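Side-chain contacts in minor capsid protein (Cafeteriavirus-dependent mavirus, PDB 6G42), which forms the penton of the virophage capsid, a pentamer of single jelly-roll subunits that probably closes the fivefold vertices: residues Leu65-Gly70 against Asp281-Lys286; Ala69-Gln74 against Arg163-Ser168; Asp161-Val164 against Glu170-Asp173. One frame throughout, in Å; residues are numbered along the deposited sequence.

Overall arrangement
The contacts follow the chain as it leaves strand 49-62 and enters a further five-stranded antiparallel sheet with its helices. Interaction 1 ties the first part of the loop after strand 49-62 to the turn between strands 272-281 and 286-288. Interaction 2 starts from the same loop, shares A69 and G70, and reaches helix 160-165; the centres lie about 13 Å apart, and the two contacts meet where F66 packs on H71. Interaction 3 shares R163 and V164 with interaction 2, their centres about 9 Å apart, and joins that helix to strand 171-173. Its sequence span is nested within that of interaction 1. All three also touch a second subunit, so intrachain contacts border the interface of the pentamer.

Interaction 1: Leu65-Gly70 against Asp281-Lys286; sequences LFKPAG and DYDNEK
K67 reaches across to D281, D283 and E285 and sets its ammonium among all three carboxylates. NZ lies 2.9 Å from D281 OD2 and, again, 2.9 Å from E285 OE1; with D283 it forms a salt bridge to OD2 at 3.1 Å and a weak bond to OD1 at 3.4 Å. The acids present different sides: D283 OD2 uses its syn lone pair, whereas D281 OD2 and E285 OE1 are met on the anti side, NZ standing 22° and 20° out of their respective carboxylate planes. The lysine needs its full length for this. With CG anti to the backbone N (chi1 -176°) and every later torsion also near anti, the chain runs straight, and K67 CD passes 3.5 Å from D281 OD2. Three acids round one amine form a salt-bridge network, which would be expected to favour a charged lysine and ease the repulsion among the carboxylates. It spans the loop after strand 49-62 and the link between strands 272-281 and 286-288, paired in an antiparallel sheet that probably belongs to the jelly roll. That link is a type I beta turn from D281 to N284; the turn and the residue after it direct the CB atoms of D281, D283 and E285 toward the lysine's segment. D283 is steadied further by an Asx turn: its OD1 accepts from E285 N at 3.1 Å. D281 is held at both oxygens, OD2 hydrogen-bonded to the Y102 hydroxyl and OD1 to H287 NE2. P200 packs against K67, while D283 packs on K16 of a second subunit and Y282 stacks its ring on H59 of that same neighbour.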
ATOM      1  N   LEU C  65      -6.717  -4.314  25.247  1.00 50.03           N
ATOM      2  CA  LEU C  65      -5.441  -4.641  24.620  1.00 52.23           C
ATOM      3  C   LEU C  65      -4.818  -5.963  25.102  1.00 55.91           C
ATOM      4  O   LEU C  65      -3.999  -6.547  24.395  1.00 59.91           O
ATOM      5  CB  LEU C  65      -4.451  -3.496  24.853  1.00 52.34           C
ATOM      6  CG  LEU C  65      -4.895  -2.071  24.506  1.00 52.88           C
ATOM      7  CD1 LEU C  65      -3.689  -1.146  24.476  1.00 52.38           C
ATOM      8  CD2 LEU C  65      -5.628  -1.995  23.177  1.00 54.02           C
ATOM      9  N   PHE C  66      -5.193  -6.423  26.297  1.00 57.15           N
ATOM     10  CA  PHE C  66      -4.590  -7.610  26.920  1.00 57.50           C
ATOM     11  C   PHE C  66      -5.600  -8.297  27.847  1.00 59.68           C
ATOM     12  O   PHE C  66      -6.498  -7.644  28.386  1.00 62.30           O
ATOM     13  CB  PHE C  66      -3.329  -7.209  27.693  1.00 54.46           C
ATOM     14  CG  PHE C  66      -2.490  -8.373  28.148  1.00 54.15           C
ATOM     15  CD1 PHE C  66      -1.726  -9.094  27.238  1.00 55.23           C
ATOM     16  CD2 PHE C  66      -2.448  -8.746  29.489  1.00 55.37           C
ATOM     17  CE1 PHE C  66      -0.942 -10.170  27.653  1.00 54.71           C
ATOM     18  CE2 PHE C  66      -1.662  -9.816  29.911  1.00 54.58           C
ATOM     19  CZ  PHE C  66      -0.910 -10.530  28.992  1.00 53.60           C
ATOM     20  N   LYS C  67      -5.448  -9.612  28.014  1.00 59.58           N
ATOM     21  CA  LYS C  67      -6.355 -10.434  28.825  1.00 56.93           C
ATOM     22  C   LYS C  67      -5.543 -11.494  29.575  1.00 58.13           C
ATOM     23  O   LYS C  67      -5.370 -12.599  29.066  1.00 56.28           O
ATOM     24  CB  LYS C  67      -7.393 -11.102  27.925  1.00 55.96           C
ATOM     25  CG  LYS C  67      -8.453 -11.917  28.651  1.00 54.87           C
ATOM     26  CD  LYS C  67      -9.310 -12.675  27.657  1.00 53.91           C
ATOM     27  CE  LYS C  67     -10.567 -13.227  28.291  1.00 54.38           C
ATOM     28  NZ  LYS C  67     -11.507 -13.703  27.243  1.00 55.48           N
ATOM     29  N   PRO C  68      -5.058 -11.167  30.797  1.00 61.44           N
ATOM     30  CA  PRO C  68      -4.134 -12.027  31.564  1.00 61.82           C
ATOM     31  C   PRO C  68      -4.533 -13.488  31.811  1.00 63.76           C
ATOM     32  O   PRO C  68      -3.648 -14.325  31.997  1.00 65.31           O
ATOM     33  CB  PRO C  68      -4.032 -11.306  32.905  1.00 60.63           C
ATOM     34  CG  PRO C  68      -4.244  -9.881  32.571  1.00 61.39           C
ATOM     35  CD  PRO C  68      -5.290  -9.888  31.500  1.00 61.24           C
ATOM     36  N   ALA C  69      -5.831 -13.784  31.829  1.00 64.92           N
ATOM     37  CA  ALA C  69      -6.323 -15.143  32.097  1.00 66.75           C
ATOM     38  C   ALA C  69      -5.712 -16.196  31.166  1.00 68.84           C
ATOM     39  O   ALA C  69      -5.287 -17.253  31.622  1.00 71.33           O
ATOM     40  CB  ALA C  69      -7.843 -15.177  32.010  1.00 67.57           C
ATOM     41  N   GLY C  70      -5.652 -15.883  29.875  1.00 71.48           N
ATOM     42  CA  GLY C  70      -5.143 -16.803  28.852  1.00 70.42           C
ATOM     43  C   GLY C  70      -3.642 -17.053  28.822  1.00 70.04           C
ATOM     44  O   GLY C  70      -3.198 -18.013  28.184  1.00 70.77           O
ATOM     45  N   ASP C 281     -13.154 -13.185  21.362  1.00 50.62           N
ATOM     46  CA  ASP C 281     -11.737 -13.278  21.724  1.00 53.20           C
ATOM     47  C   ASP C 281     -11.102 -14.531  21.102  1.00 54.38           C
ATOM     48  O   ASP C 281     -11.801 -15.381  20.545  1.00 54.91           O
ATOM     49  CB  ASP C 281     -11.557 -13.288  23.251  1.00 55.13           C
ATOM     50  CG  ASP C 281     -11.807 -11.921  23.900  1.00 57.03           C
ATOM     51  OD1 ASP C 281     -12.284 -10.988  23.220  1.00 61.00           O
ATOM     52  OD2 ASP C 281     -11.527 -11.782  25.112  1.00 56.18           O
ATOM     53  N   TYR C 282      -9.778 -14.639  21.201  1.00 56.48           N
ATOM     54  CA  TYR C 282      -9.043 -15.805  20.670  1.00 57.47           C
ATOM     55  C   TYR C 282      -9.335 -17.118  21.403  1.00 57.96           C
ATOM     56  O   TYR C 282      -9.288 -18.178  20.784  1.00 58.12           O
ATOM     57  CB  TYR C 282      -7.532 -15.537  20.613  1.00 57.31           C
ATOM     58  CG  TYR C 282      -7.150 -14.747  19.389  1.00 57.99           C
ATOM     59  CD1 TYR C 282      -7.192 -15.328  18.130  1.00 58.93           C
ATOM     60  CD2 TYR C 282      -6.772 -13.412  19.483  1.00 60.00           C
ATOM     61  CE1 TYR C 282      -6.863 -14.606  16.998  1.00 59.22           C
ATOM     62  CE2 TYR C 282      -6.439 -12.680  18.353  1.00 60.31           C
ATOM     63  CZ  TYR C 282      -6.491 -13.282  17.112  1.00 59.28           C
ATOM     64  OH  TYR C 282      -6.163 -12.560  15.993  1.00 60.48           O
ATOM     65  N   ASP C 283      -9.662 -17.040  22.696  1.00 58.61           N
ATOM     66  CA  ASP C 283     -10.179 -18.208  23.449  1.00 58.98           C
ATOM     67  C   ASP C 283     -11.668 -18.546  23.183  1.00 61.45           C
ATOM     68  O   ASP C 283     -12.262 -19.366  23.884  1.00 61.28           O
ATOM     69  CB  ASP C 283      -9.894 -18.069  24.956  1.00 57.79           C
ATOM     70  CG  ASP C 283     -10.564 -16.860  25.593  1.00 57.29           C
ATOM     71  OD1 ASP C 283     -11.632 -16.416  25.120  1.00 56.42           O
ATOM     72  OD2 ASP C 283     -10.009 -16.348  26.588  1.00 54.88           O
ATOM     73  N   ASN C 284     -12.248 -17.897  22.172  1.00 64.58           N
ATOM     74  CA  ASN C 284     -13.616 -18.129  21.688  1.00 65.82           C
ATOM     75  C   ASN C 284     -14.709 -17.754  22.710  1.00 64.75           C
ATOM     76  O   ASN C 284     -15.859 -18.169  22.570  1.00 63.43           O
ATOM     77  CB  ASN C 284     -13.773 -19.573  21.144  1.00 66.86           C
ATOM     78  CG  ASN C 284     -14.437 -19.628  19.756  1.00 69.88           C
ATOM     79  OD1 ASN C 284     -14.266 -18.734  18.923  1.00 70.96           O
ATOM     80  ND2 ASN C 284     -15.171 -20.700  19.497  1.00 70.52           N
ATOM     81  N   GLU C 285     -14.347 -16.930  23.699  1.00 66.43           N
ATOM     82  CA  GLU C 285     -15.294 -16.389  24.674  1.00 68.39           C
ATOM     83  C   GLU C 285     -15.973 -15.171  24.067  1.00 64.95           C
ATOM     84  O   GLU C 285     -15.308 -14.243  23.625  1.00 64.19           O
ATOM     85  CB  GLU C 285     -14.584 -15.984  25.970  1.00 73.26           C
ATOM     86  CG  GLU C 285     -15.534 -15.557  27.086  1.00 79.36           C
ATOM     87  CD  GLU C 285     -14.863 -15.445  28.445  1.00 83.01           C
ATOM     88  OE1 GLU C 285     -13.640 -15.182  28.506  1.00 84.51           O
ATOM     89  OE2 GLU C 285     -15.572 -15.608  29.463  1.00 86.03           O
ATOM     90  N   LYS C 286     -17.299 -15.181  24.070  1.00 63.96           N
ATOM     91  CA  LYS C 286     -18.098 -14.133  23.450  1.00 63.15           C
ATOM     92  C   LYS C 286     -18.405 -13.008  24.448  1.00 61.06           C
ATOM     93  O   LYS C 286     -18.723 -13.279  25.606  1.00 62.65           O
ATOM     94  CB  LYS C 286     -19.390 -14.759  22.937  1.00 65.72           C
ATOM     95  CG  LYS C 286     -20.150 -13.893  21.961  1.00 71.45           C
ATOM     96  CD  LYS C 286     -21.322 -14.632  21.326  1.00 77.13           C
ATOM     97  CE  LYS C 286     -22.546 -14.654  22.231  1.00 80.59           C
ATOM     98  NZ  LYS C 286     -23.747 -15.160  21.506  1.00 82.75           N
TER

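Interaction 2: Ala69-Gln74 against Arg163-Ser168; sequences AGHDYQ and RVDFNS
Y73 and H71 converge on D165, the last residue of helix 160-165, and so join the C-terminal end of the helix to the loop that leads into strand 74-79 of a five-stranded antiparallel sheet. The polar side centres on D165 OD2. It accepts a 2.7 Å hydrogen bond from Y73 OH through its anti lone pair, the oxygen lying at the edge of the tyrosine ring, in its plane, while the carboxylate itself is turned nearly perpendicular to that ring. D165 CG stands anti to its own carbonyl carbon, beside the backbone N, which turns the carboxylate toward the loop. H71 ND1 comes to 3.0 Å from the same D165 OD2, the imidazole set obliquely to it and its plane 78° from the carboxylate. The other oxygen, D165 OD1, makes a salt bridge to K60 of a second subunit, which also packs on H71, so one carboxylate serves both the fold and the subunit interface. Among the apolar contacts, F166 turns an edge toward the face of Y73 in an offset edge-to-face pair, with ring centroids 6.0 Å apart and planes at 65°; F166 CE1 approaches Y73 CE2 at 4.1 Å. H71 CB rests over a face of the Y73 ring, 3.6 Å above its plane and offset toward the rim. F166 also meets F142, of strand 141-145, edge-to-face. Within the polypeptide leaving the helix, N167 folds back: its ND2 donates to V164 O at 2.8 Å, with the acceptor 2° out of the amide plane.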
ATOM      1  N   ALA C  69      -5.831 -13.784  31.829  1.00 64.92           N
ATOM      2  CA  ALA C  69      -6.323 -15.143  32.097  1.00 66.75           C
ATOM      3  C   ALA C  69      -5.712 -16.196  31.166  1.00 68.84           C
ATOM      4  O   ALA C  69      -5.287 -17.253  31.622  1.00 71.33           O
ATOM      5  CB  ALA C  69      -7.843 -15.177  32.010  1.00 67.57           C
ATOM      6  N   GLY C  70      -5.652 -15.883  29.875  1.00 71.48           N
ATOM      7  CA  GLY C  70      -5.143 -16.803  28.852  1.00 70.42           C
ATOM      8  C   GLY C  70      -3.642 -17.053  28.822  1.00 70.04           C
ATOM      9  O   GLY C  70      -3.198 -18.013  28.184  1.00 70.77           O
ATOM     10  N   HIS C  71      -2.865 -16.198  29.490  1.00 67.25           N
ATOM     11  CA  HIS C  71      -1.399 -16.308  29.521  1.00 66.32           C
ATOM     12  C   HIS C  71      -0.900 -16.795  30.886  1.00 65.67           C
ATOM     13  O   HIS C  71      -1.440 -16.408  31.921  1.00 65.63           O
ATOM     14  CB  HIS C  71      -0.754 -14.955  29.205  1.00 66.11           C
ATOM     15  CG  HIS C  71      -1.356 -14.250  28.026  1.00 66.30           C
ATOM     16  ND1 HIS C  71      -0.884 -14.405  26.741  1.00 65.40           N
ATOM     17  CD2 HIS C  71      -2.391 -13.381  27.943  1.00 65.96           C
ATOM     18  CE1 HIS C  71      -1.606 -13.666  25.917  1.00 64.75           C
ATOM     19  NE2 HIS C  71      -2.526 -13.032  26.622  1.00 64.29           N
ATOM     20  N   ASP C  72       0.135 -17.635  30.871  1.00 67.33           N
ATOM     21  CA  ASP C  72       0.796 -18.128  32.090  1.00 67.57           C
ATOM     22  C   ASP C  72       2.277 -17.761  32.053  1.00 62.78           C
ATOM     23  O   ASP C  72       3.131 -18.600  31.768  1.00 60.37           O
ATOM     24  CB  ASP C  72       0.634 -19.649  32.220  1.00 72.14           C
ATOM     25  CG  ASP C  72      -0.819 -20.081  32.357  1.00 77.44           C
ATOM     26  OD1 ASP C  72      -1.570 -19.466  33.148  1.00 82.59           O
ATOM     27  OD2 ASP C  72      -1.211 -21.056  31.679  1.00 81.70           O
ATOM     28  N   TYR C  73       2.572 -16.498  32.342  1.00 61.78           N
ATOM     29  CA  TYR C  73       3.943 -15.992  32.270  1.00 63.99           C
ATOM     30  C   TYR C  73       4.730 -16.313  33.537  1.00 66.84           C
ATOM     31  O   TYR C  73       4.158 -16.414  34.621  1.00 67.30           O
ATOM     32  CB  TYR C  73       3.967 -14.475  32.013  1.00 62.24           C
ATOM     33  CG  TYR C  73       3.389 -14.003  30.679  1.00 62.22           C
ATOM     34  CD1 TYR C  73       3.281 -14.857  29.569  1.00 61.96           C
ATOM     35  CD2 TYR C  73       2.985 -12.676  30.519  1.00 62.65           C
ATOM     36  CE1 TYR C  73       2.760 -14.406  28.363  1.00 62.92           C
ATOM     37  CE2 TYR C  73       2.466 -12.217  29.316  1.00 63.31           C
ATOM     38  CZ  TYR C  73       2.352 -13.085  28.242  1.00 63.31           C
ATOM     39  OH  TYR C  73       1.836 -12.635  27.048  1.00 60.71           O
ATOM     40  N   GLN C  74       6.045 -16.472  33.372  1.00 70.60           N
ATOM     41  CA  GLN C  74       6.996 -16.635  34.475  1.00 73.76           C
ATOM     42  C   GLN C  74       8.344 -16.056  34.070  1.00 73.13           C
ATOM     43  O   GLN C  74       8.871 -16.402  33.010  1.00 72.64           O
ATOM     44  CB  GLN C  74       7.226 -18.107  34.823  1.00 79.22           C
ATOM     45  CG  GLN C  74       6.048 -18.839  35.443  1.00 82.79           C
ATOM     46  CD  GLN C  74       6.397 -20.259  35.881  1.00 85.48           C
ATOM     47  OE1 GLN C  74       7.567 -20.598  36.086  1.00 81.07           O
ATOM     48  NE2 GLN C  74       5.373 -21.098  36.026  1.00 88.96           N
ATOM     49  N   ARG C 163       8.374 -16.425  26.119  1.00 66.89           N
ATOM     50  CA  ARG C 163       9.163 -16.680  24.910  1.00 66.49           C
ATOM     51  C   ARG C 163       8.366 -16.399  23.635  1.00 63.63           C
ATOM     52  O   ARG C 163       8.808 -15.640  22.777  1.00 63.11           O
ATOM     53  CB  ARG C 163       9.647 -18.137  24.922  1.00 69.53           C
ATOM     54  CG  ARG C 163      10.291 -18.660  23.640  1.00 70.78           C
ATOM     55  CD  ARG C 163      11.648 -18.041  23.399  1.00 72.22           C
ATOM     56  NE  ARG C 163      12.381 -18.772  22.361  1.00 71.68           N
ATOM     57  CZ  ARG C 163      12.421 -18.457  21.067  1.00 70.03           C
ATOM     58  NH1 ARG C 163      11.765 -17.399  20.577  1.00 71.77           N
ATOM     59  NH2 ARG C 163      13.135 -19.217  20.241  1.00 69.01           N
ATOM     60  N   VAL C 164       7.191 -17.009  23.527  1.00 60.81           N
ATOM     61  CA  VAL C 164       6.369 -16.901  22.320  1.00 58.84           C
ATOM     62  C   VAL C 164       5.857 -15.471  22.120  1.00 59.88           C
ATOM     63  O   VAL C 164       6.024 -14.896  21.038  1.00 66.20           O
ATOM     64  CB  VAL C 164       5.207 -17.933  22.313  1.00 56.17           C
ATOM     65  CG1 VAL C 164       4.287 -17.732  21.115  1.00 55.44           C
ATOM     66  CG2 VAL C 164       5.760 -19.348  22.262  1.00 55.94           C
ATOM     67  N   ASP C 165       5.252 -14.897  23.157  1.00 56.67           N
ATOM     68  CA  ASP C 165       4.634 -13.569  23.042  1.00 53.82           C
ATOM     69  C   ASP C 165       5.630 -12.408  22.963  1.00 52.31           C
ATOM     70  O   ASP C 165       5.262 -11.327  22.502  1.00 53.39           O
ATOM     71  CB  ASP C 165       3.620 -13.348  24.166  1.00 53.20           C
ATOM     72  CG  ASP C 165       2.367 -14.210  24.009  1.00 53.00           C
ATOM     73  OD1 ASP C 165       2.250 -14.973  23.022  1.00 51.16           O
ATOM     74  OD2 ASP C 165       1.483 -14.122  24.882  1.00 52.80           O
ATOM     75  N   PHE C 166       6.871 -12.628  23.390  1.00 51.29           N
ATOM     76  CA  PHE C 166       7.960 -11.646  23.199  1.00 53.59           C
ATOM     77  C   PHE C 166       9.122 -12.277  22.409  1.00 54.46           C
ATOM     78  O   PHE C 166      10.291 -12.138  22.761  1.00 53.27           O
ATOM     79  CB  PHE C 166       8.417 -11.082  24.549  1.00 54.40           C
ATOM     80  CG  PHE C 166       7.298 -10.484  25.362  1.00 55.41           C
ATOM     81  CD1 PHE C 166       6.541 -11.272  26.220  1.00 55.38           C
ATOM     82  CD2 PHE C 166       6.986  -9.138  25.258  1.00 55.50           C
ATOM     83  CE1 PHE C 166       5.503 -10.729  26.961  1.00 55.12           C
ATOM     84  CE2 PHE C 166       5.953  -8.589  26.005  1.00 55.90           C
ATOM     85  CZ  PHE C 166       5.211  -9.386  26.858  1.00 55.09           C
ATOM     86  N   ASN C 167       8.753 -12.940  21.313  1.00 56.25           N
ATOM     87  CA  ASN C 167       9.659 -13.744  20.469  1.00 55.58           C
ATOM     88  C   ASN C 167      10.799 -13.007  19.767  1.00 55.95           C
ATOM     89  O   ASN C 167      11.837 -13.606  19.490  1.00 55.46           O
ATOM     90  CB  ASN C 167       8.853 -14.514  19.415  1.00 56.85           C
ATOM     91  CG  ASN C 167       8.050 -13.603  18.499  1.00 57.33           C
ATOM     92  OD1 ASN C 167       8.585 -13.035  17.549  1.00 58.82           O
ATOM     93  ND2 ASN C 167       6.756 -13.476  18.768  1.00 58.66           N
ATOM     94  N   SER C 168      10.606 -11.726  19.475  1.00 56.86           N
ATOM     95  CA  SER C 168      11.603 -10.929  18.750  1.00 58.10           C
ATOM     96  C   SER C 168      12.872 -10.525  19.549  1.00 59.98           C
ATOM     97  O   SER C 168      13.766  -9.889  18.993  1.00 59.17           O
ATOM     98  CB  SER C 168      10.925  -9.694  18.152  1.00 59.24           C
ATOM     99  OG  SER C 168      10.108  -9.048  19.112  1.00 59.35           O
TER

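Interaction 3: Asp161-Val164 against Glu170-Asp173; sequences DMRV and EFDD
R163, on helix 160-165, and F171, on the weakly bonded strand 171-173, are the nearest residues of the two backbones, their CA atoms 7.9 Å apart. The chain leaves the helix, turns, and returns past it, so that F171 directs its CB toward the helix while the end of the R163 side chain swings in to meet it. The arginine's CD methylene lies over one face of the phenyl ring. R163 CD makes a CH-pi contact 3.4 Å from the F171 ring centroid and 12° off the ring normal, so the methylene sits close to above the ring centre. Beyond CD the guanidinium, its plane 13° from that of the ring, runs out past the rim on the CB and CD2 side. R163 NH1 comes to 3.4 Å from F171 CD2, and R163 NE lies 3.6 Å from F171 CB, which stands over a guanidinium face, offset toward its rim. The two side chains run antiparallel, and a bend at chi2 of R163 (71°) brings CD onto the ring face. D173 takes a looser part: its OD1 lies near the guanidinium plane, at the edge, 4.1 Å from R163 NE. That is an approach of opposite charges longer than a salt bridge, and OD1 has a closer partner in the hydroxyl of S179. D173 OD2 makes a salt bridge to R25 of a second subunit, and Y248 of that subunit packs on R163. F171 also touches S179 and V181 of the adjoining strand 179-181. The arrangement is that of a helix packed by an arginine-phenylalanine CH-pi contact on the outermost strand, within this chain, of the antiparallel sheet 84-90, 74-79, 154-158, 179-181 and 171-173, beside a subunit interface of the penton.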
ATOM      1  N   ASP C 161       5.537 -19.338  27.475  1.00 68.54           N
ATOM      2  CA  ASP C 161       4.500 -18.349  27.131  1.00 68.07           C
ATOM      3  C   ASP C 161       5.092 -16.951  26.906  1.00 68.44           C
ATOM      4  O   ASP C 161       4.690 -16.254  25.974  1.00 68.97           O
ATOM      5  CB  ASP C 161       3.380 -18.316  28.179  1.00 67.40           C
ATOM      6  CG  ASP C 161       2.370 -19.459  28.005  1.00 69.52           C
ATOM      7  OD1 ASP C 161       2.707 -20.492  27.380  1.00 66.58           O
ATOM      8  OD2 ASP C 161       1.227 -19.322  28.500  1.00 71.26           O
ATOM      9  N   MET C 162       6.042 -16.556  27.752  1.00 69.41           N
ATOM     10  CA  MET C 162       6.791 -15.303  27.573  1.00 70.67           C
ATOM     11  C   MET C 162       7.631 -15.337  26.295  1.00 68.22           C
ATOM     12  O   MET C 162       7.606 -14.401  25.503  1.00 69.44           O
ATOM     13  CB  MET C 162       7.704 -15.045  28.777  1.00 72.96           C
ATOM     14  CG  MET C 162       6.977 -14.587  30.034  1.00 73.70           C
ATOM     15  SD  MET C 162       6.612 -12.824  30.027  1.00 76.38           S
ATOM     16  CE  MET C 162       8.231 -12.152  30.385  1.00 75.24           C
ATOM     17  N   ARG C 163       8.374 -16.425  26.119  1.00 66.89           N
ATOM     18  CA  ARG C 163       9.163 -16.680  24.910  1.00 66.49           C
ATOM     19  C   ARG C 163       8.366 -16.399  23.635  1.00 63.63           C
ATOM     20  O   ARG C 163       8.808 -15.640  22.777  1.00 63.11           O
ATOM     21  CB  ARG C 163       9.647 -18.137  24.922  1.00 69.53           C
ATOM     22  CG  ARG C 163      10.291 -18.660  23.640  1.00 70.78           C
ATOM     23  CD  ARG C 163      11.648 -18.041  23.399  1.00 72.22           C
ATOM     24  NE  ARG C 163      12.381 -18.772  22.361  1.00 71.68           N
ATOM     25  CZ  ARG C 163      12.421 -18.457  21.067  1.00 70.03           C
ATOM     26  NH1 ARG C 163      11.765 -17.399  20.577  1.00 71.77           N
ATOM     27  NH2 ARG C 163      13.135 -19.217  20.241  1.00 69.01           N
ATOM     28  N   VAL C 164       7.191 -17.009  23.527  1.00 60.81           N
ATOM     29  CA  VAL C 164       6.369 -16.901  22.320  1.00 58.84           C
ATOM     30  C   VAL C 164       5.857 -15.471  22.120  1.00 59.88           C
ATOM     31  O   VAL C 164       6.024 -14.896  21.038  1.00 66.20           O
ATOM     32  CB  VAL C 164       5.207 -17.933  22.313  1.00 56.17           C
ATOM     33  CG1 VAL C 164       4.287 -17.732  21.115  1.00 55.44           C
ATOM     34  CG2 VAL C 164       5.760 -19.348  22.262  1.00 55.94           C
ATOM     35  N   GLU C 170      16.378 -12.001  21.376  1.00 75.56           N
ATOM     36  CA  GLU C 170      17.291 -13.120  21.088  1.00 78.97           C
ATOM     37  C   GLU C 170      17.296 -14.094  22.272  1.00 81.34           C
ATOM     38  O   GLU C 170      17.546 -13.690  23.412  1.00 81.33           O
ATOM     39  CB  GLU C 170      18.708 -12.617  20.795  1.00 81.64           C
ATOM     40  CG  GLU C 170      19.608 -13.659  20.132  1.00 85.19           C
ATOM     41  CD  GLU C 170      21.046 -13.189  19.937  1.00 88.12           C
ATOM     42  OE1 GLU C 170      21.316 -11.969  20.032  1.00 87.54           O
ATOM     43  OE2 GLU C 170      21.918 -14.052  19.685  1.00 88.57           O
ATOM     44  N   PHE C 171      17.020 -15.369  21.990  1.00 82.21           N
ATOM     45  CA  PHE C 171      16.869 -16.396  23.031  1.00 83.18           C
ATOM     46  C   PHE C 171      17.920 -17.501  22.953  1.00 86.37           C
ATOM     47  O   PHE C 171      18.558 -17.700  21.918  1.00 89.98           O
ATOM     48  CB  PHE C 171      15.464 -17.004  22.977  1.00 79.49           C
ATOM     49  CG  PHE C 171      14.394 -16.071  23.459  1.00 77.35           C
ATOM     50  CD1 PHE C 171      14.132 -15.935  24.818  1.00 76.87           C
ATOM     51  CD2 PHE C 171      13.658 -15.312  22.563  1.00 75.74           C
ATOM     52  CE1 PHE C 171      13.150 -15.066  25.270  1.00 75.96           C
ATOM     53  CE2 PHE C 171      12.675 -14.444  23.009  1.00 75.58           C
ATOM     54  CZ  PHE C 171      12.420 -14.320  24.365  1.00 75.53           C
ATOM     55  N   ASP C 172      18.078 -18.206  24.074  1.00 90.84           N
ATOM     56  CA  ASP C 172      18.994 -19.346  24.203  1.00 91.94           C
ATOM     57  C   ASP C 172      18.369 -20.350  25.174  1.00 88.14           C
ATOM     58  O   ASP C 172      18.305 -20.094  26.380  1.00 86.92           O
ATOM     59  CB  ASP C 172      20.371 -18.875  24.703  1.00 94.40           C
ATOM     60  CG  ASP C 172      21.504 -19.785  24.254  1.00 94.01           C
ATOM     61  OD1 ASP C 172      21.525 -20.966  24.658  1.00 94.20           O
ATOM     62  OD2 ASP C 172      22.379 -19.308  23.500  1.00 94.65           O
ATOM     63  N   ASP C 173      17.896 -21.477  24.644  1.00 86.12           N
ATOM     64  CA  ASP C 173      17.144 -22.461  25.433  1.00 89.31           C
ATOM     65  C   ASP C 173      18.046 -23.293  26.352  1.00 88.88           C
ATOM     66  O   ASP C 173      18.909 -24.027  25.871  1.00 88.33           O
ATOM     67  CB  ASP C 173      16.355 -23.399  24.508  1.00 91.85           C
ATOM     68  CG  ASP C 173      15.252 -22.683  23.723  1.00 93.43           C
ATOM     69  OD1 ASP C 173      15.105 -21.443  23.845  1.00 95.94           O
ATOM     70  OD2 ASP C 173      14.523 -23.372  22.976  1.00 91.07           O
TER